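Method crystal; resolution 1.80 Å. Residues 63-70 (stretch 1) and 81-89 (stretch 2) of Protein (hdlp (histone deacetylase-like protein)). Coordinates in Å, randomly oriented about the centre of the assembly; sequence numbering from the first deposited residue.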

# COMPACT_ATOMS: atom_id res chain seq x y z
N GLU A 63 -0.23 -12.33 -20.73
CA GLU A 63 0.05 -13.74 -20.53
C GLU A 63 1.50 -14.15 -20.51
O GLU A 63 1.89 -14.98 -19.69
CB GLU A 63 -0.66 -14.59 -21.59
CG GLU A 63 -2.07 -14.96 -21.25
CD GLU A 63 -2.54 -16.15 -22.07
OE1 GLU A 63 -1.92 -17.23 -21.95
OE2 GLU A 63 -3.53 -16.00 -22.83
N ASP A 64 2.30 -13.60 -21.42
CA ASP A 64 3.72 -13.95 -21.49
C ASP A 64 4.43 -13.58 -20.18
O ASP A 64 5.29 -14.34 -19.70
CB ASP A 64 4.41 -13.24 -22.65
CG ASP A 64 4.35 -11.72 -22.53
OD1 ASP A 64 5.18 -11.03 -23.18
OD2 ASP A 64 3.47 -11.21 -21.81
N TYR A 65 4.08 -12.43 -19.62
CA TYR A 65 4.68 -11.97 -18.36
C TYR A 65 4.26 -12.89 -17.21
O TYR A 65 5.11 -13.35 -16.46
CB TYR A 65 4.29 -10.50 -18.06
CG TYR A 65 4.77 -10.02 -16.70
CD1 TYR A 65 6.13 -10.10 -16.35
CD2 TYR A 65 3.87 -9.51 -15.76
CE1 TYR A 65 6.57 -9.69 -15.08
CE2 TYR A 65 4.31 -9.10 -14.49
CZ TYR A 65 5.65 -9.19 -14.15
OH TYR A 65 6.06 -8.84 -12.88
N ILE A 66 2.96 -13.15 -17.09
CA ILE A 66 2.46 -14.02 -16.03
C ILE A 66 3.09 -15.39 -16.17
O ILE A 66 3.54 -15.95 -15.18
CB ILE A 66 0.92 -14.15 -16.06
CG1 ILE A 66 0.29 -12.80 -15.75
CG2 ILE A 66 0.44 -15.20 -15.05
CD1 ILE A 66 0.63 -12.30 -14.33
N ASN A 67 3.12 -15.94 -17.39
CA ASN A 67 3.70 -17.27 -17.57
C ASN A 67 5.17 -17.30 -17.17
O ASN A 67 5.65 -18.32 -16.65
CB ASN A 67 3.56 -17.78 -19.02
CG ASN A 67 2.13 -18.14 -19.38
OD1 ASN A 67 1.29 -18.37 -18.51
ND2 ASN A 67 1.85 -18.21 -20.67
N THR A 68 5.87 -16.19 -17.38
CA THR A 68 7.27 -16.12 -17.02
C THR A 68 7.43 -16.15 -15.50
O THR A 68 8.34 -16.80 -14.98
CB THR A 68 7.94 -14.86 -17.59
OG1 THR A 68 7.89 -14.91 -19.02
CG2 THR A 68 9.38 -14.79 -17.15
N LEU A 69 6.55 -15.46 -14.78
CA LEU A 69 6.63 -15.47 -13.33
C LEU A 69 6.41 -16.90 -12.80
O LEU A 69 7.09 -17.35 -11.87
CB LEU A 69 5.58 -14.54 -12.71
CG LEU A 69 5.71 -13.04 -12.95
CD1 LEU A 69 4.50 -12.31 -12.38
CD2 LEU A 69 6.98 -12.53 -12.31
N MET A 70 5.46 -17.60 -13.39
CA MET A 70 5.17 -18.97 -12.95
C MET A 70 6.33 -19.92 -13.23
O MET A 70 6.63 -20.78 -12.41
CB MET A 70 3.92 -19.50 -13.62
CG MET A 70 2.69 -18.64 -13.35
SD MET A 70 1.20 -19.30 -14.17
CE MET A 70 0.84 -20.67 -13.09
N GLY A 81 16.63 -14.12 -21.20
CA GLY A 81 15.94 -12.94 -21.71
C GLY A 81 14.96 -12.26 -20.75
O GLY A 81 14.48 -11.16 -21.03
N ALA A 82 14.66 -12.89 -19.61
CA ALA A 82 13.69 -12.31 -18.66
C ALA A 82 14.20 -11.19 -17.76
O ALA A 82 13.43 -10.38 -17.26
CB ALA A 82 13.07 -13.44 -17.79
N ARG A 83 15.51 -11.16 -17.53
CA ARG A 83 16.06 -10.11 -16.68
C ARG A 83 15.85 -8.80 -17.42
O ARG A 83 15.38 -7.82 -16.86
CB ARG A 83 17.56 -10.34 -16.46
CG ARG A 83 18.08 -9.78 -15.15
CD ARG A 83 17.68 -8.35 -14.93
NE ARG A 83 18.10 -7.89 -13.61
CZ ARG A 83 17.87 -6.67 -13.13
NH1 ARG A 83 17.22 -5.78 -13.87
NH2 ARG A 83 18.29 -6.33 -11.92
N GLU A 84 16.20 -8.81 -18.69
CA GLU A 84 16.07 -7.63 -19.52
C GLU A 84 14.63 -7.26 -19.86
O GLU A 84 14.22 -6.10 -19.73
CB GLU A 84 16.83 -7.83 -20.82
CG GLU A 84 16.61 -9.20 -21.44
CD GLU A 84 17.73 -10.20 -21.13
OE1 GLU A 84 18.55 -10.46 -22.05
OE2 GLU A 84 17.80 -10.70 -19.96
N LYS A 85 13.87 -8.25 -20.30
CA LYS A 85 12.49 -8.06 -20.71
C LYS A 85 11.45 -7.84 -19.60
O LYS A 85 10.57 -6.98 -19.73
CB LYS A 85 12.05 -9.26 -21.55
CG LYS A 85 10.57 -9.26 -21.93
CD LYS A 85 10.27 -8.35 -23.09
CE LYS A 85 10.71 -8.99 -24.39
NZ LYS A 85 10.01 -10.29 -24.57
N TYR A 86 11.56 -8.60 -18.52
CA TYR A 86 10.57 -8.53 -17.45
C TYR A 86 11.06 -7.98 -16.12
O TYR A 86 10.28 -7.93 -15.15
CB TYR A 86 10.00 -9.93 -17.23
CG TYR A 86 9.37 -10.48 -18.48
CD1 TYR A 86 8.23 -9.89 -19.04
CD2 TYR A 86 9.89 -11.63 -19.10
CE1 TYR A 86 7.62 -10.42 -20.17
CE2 TYR A 86 9.29 -12.16 -20.23
CZ TYR A 86 8.16 -11.56 -20.75
OH TYR A 86 7.57 -12.09 -21.86
N ASN A 87 12.33 -7.60 -16.08
CA ASN A 87 12.95 -7.00 -14.88
C ASN A 87 12.96 -7.98 -13.70
O ASN A 87 12.92 -7.58 -12.54
CB ASN A 87 12.17 -5.72 -14.48
CG ASN A 87 13.05 -4.69 -13.76
OD1 ASN A 87 12.54 -3.70 -13.21
ND2 ASN A 87 14.35 -4.89 -13.79
N ILE A 88 13.05 -9.28 -14.02
CA ILE A 88 13.08 -10.32 -12.99
C ILE A 88 14.48 -10.86 -12.75
O ILE A 88 15.25 -11.01 -13.69
CB ILE A 88 12.20 -11.53 -13.42
CG1 ILE A 88 10.74 -11.10 -13.46
CG2 ILE A 88 12.35 -12.68 -12.44
CD1 ILE A 88 10.27 -10.63 -12.14
N GLY A 89 14.81 -11.16 -11.49
CA GLY A 89 16.11 -11.75 -11.22
C GLY A 89 17.13 -10.91 -10.49
O GLY A 89 18.01 -11.48 -9.84

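Four residues of the first helix, Asp64, Tyr65, Thr68 and Leu69, make this contact, and their i, i+1, i+4, i+5 spacing is the rule by which one helical face is presented to a neighbour. Glu63, Ile66, Asn67 and Met70 lie off that face and touch nothing across it. The helices run at 140° to each other, with axes 11.7 Å apart at closest approach. Tyr86 is the largest contributor, with 109 Å² covered by the other stretch.

Asp64 is exposed and meets the far end of that tyrosine. With chi1 in p, Asp64 OD1 accepts a weak hydrogen bond from Tyr86 OH at 2.9 Å, near the plane of the phenol ring, so a polar tip finds a polar partner where the contact opens to solvent. Asp64 OD2 turns back to its own helix, 2.6 Å from Tyr65 N in another weak bond.

Tyr65, buried and in t, lays its ring obliquely against Tyr86: CD1 of Tyr65 is 3.4 Å from CD1 of Tyr86, with ring planes at 35° and centroids 5.7 Å apart. Its hydroxyl is satisfied elsewhere in the structure.

Thr68 points toward the second stretch and serves it with a small, two-natured side chain. Thr68 OG1 donates to Asp64 O at 2.7 Å, one turn back, which settles its polarity within the helix, and Thr68 OG1 also lies 3.3 Å from Tyr86 CE2. Thr68 CG2 reaches Ala82 CB at 4.0 Å, methyl against methyl.

Leu69 leaves its backbone sideways, yet its end comes nearer, and Leu69 CD2 lies 3.8 Å from Ile88 CD1. Both residues are buried, and Ile88, beyond the positive-phi turn at Asn87, extends the apolar packing past the second helix.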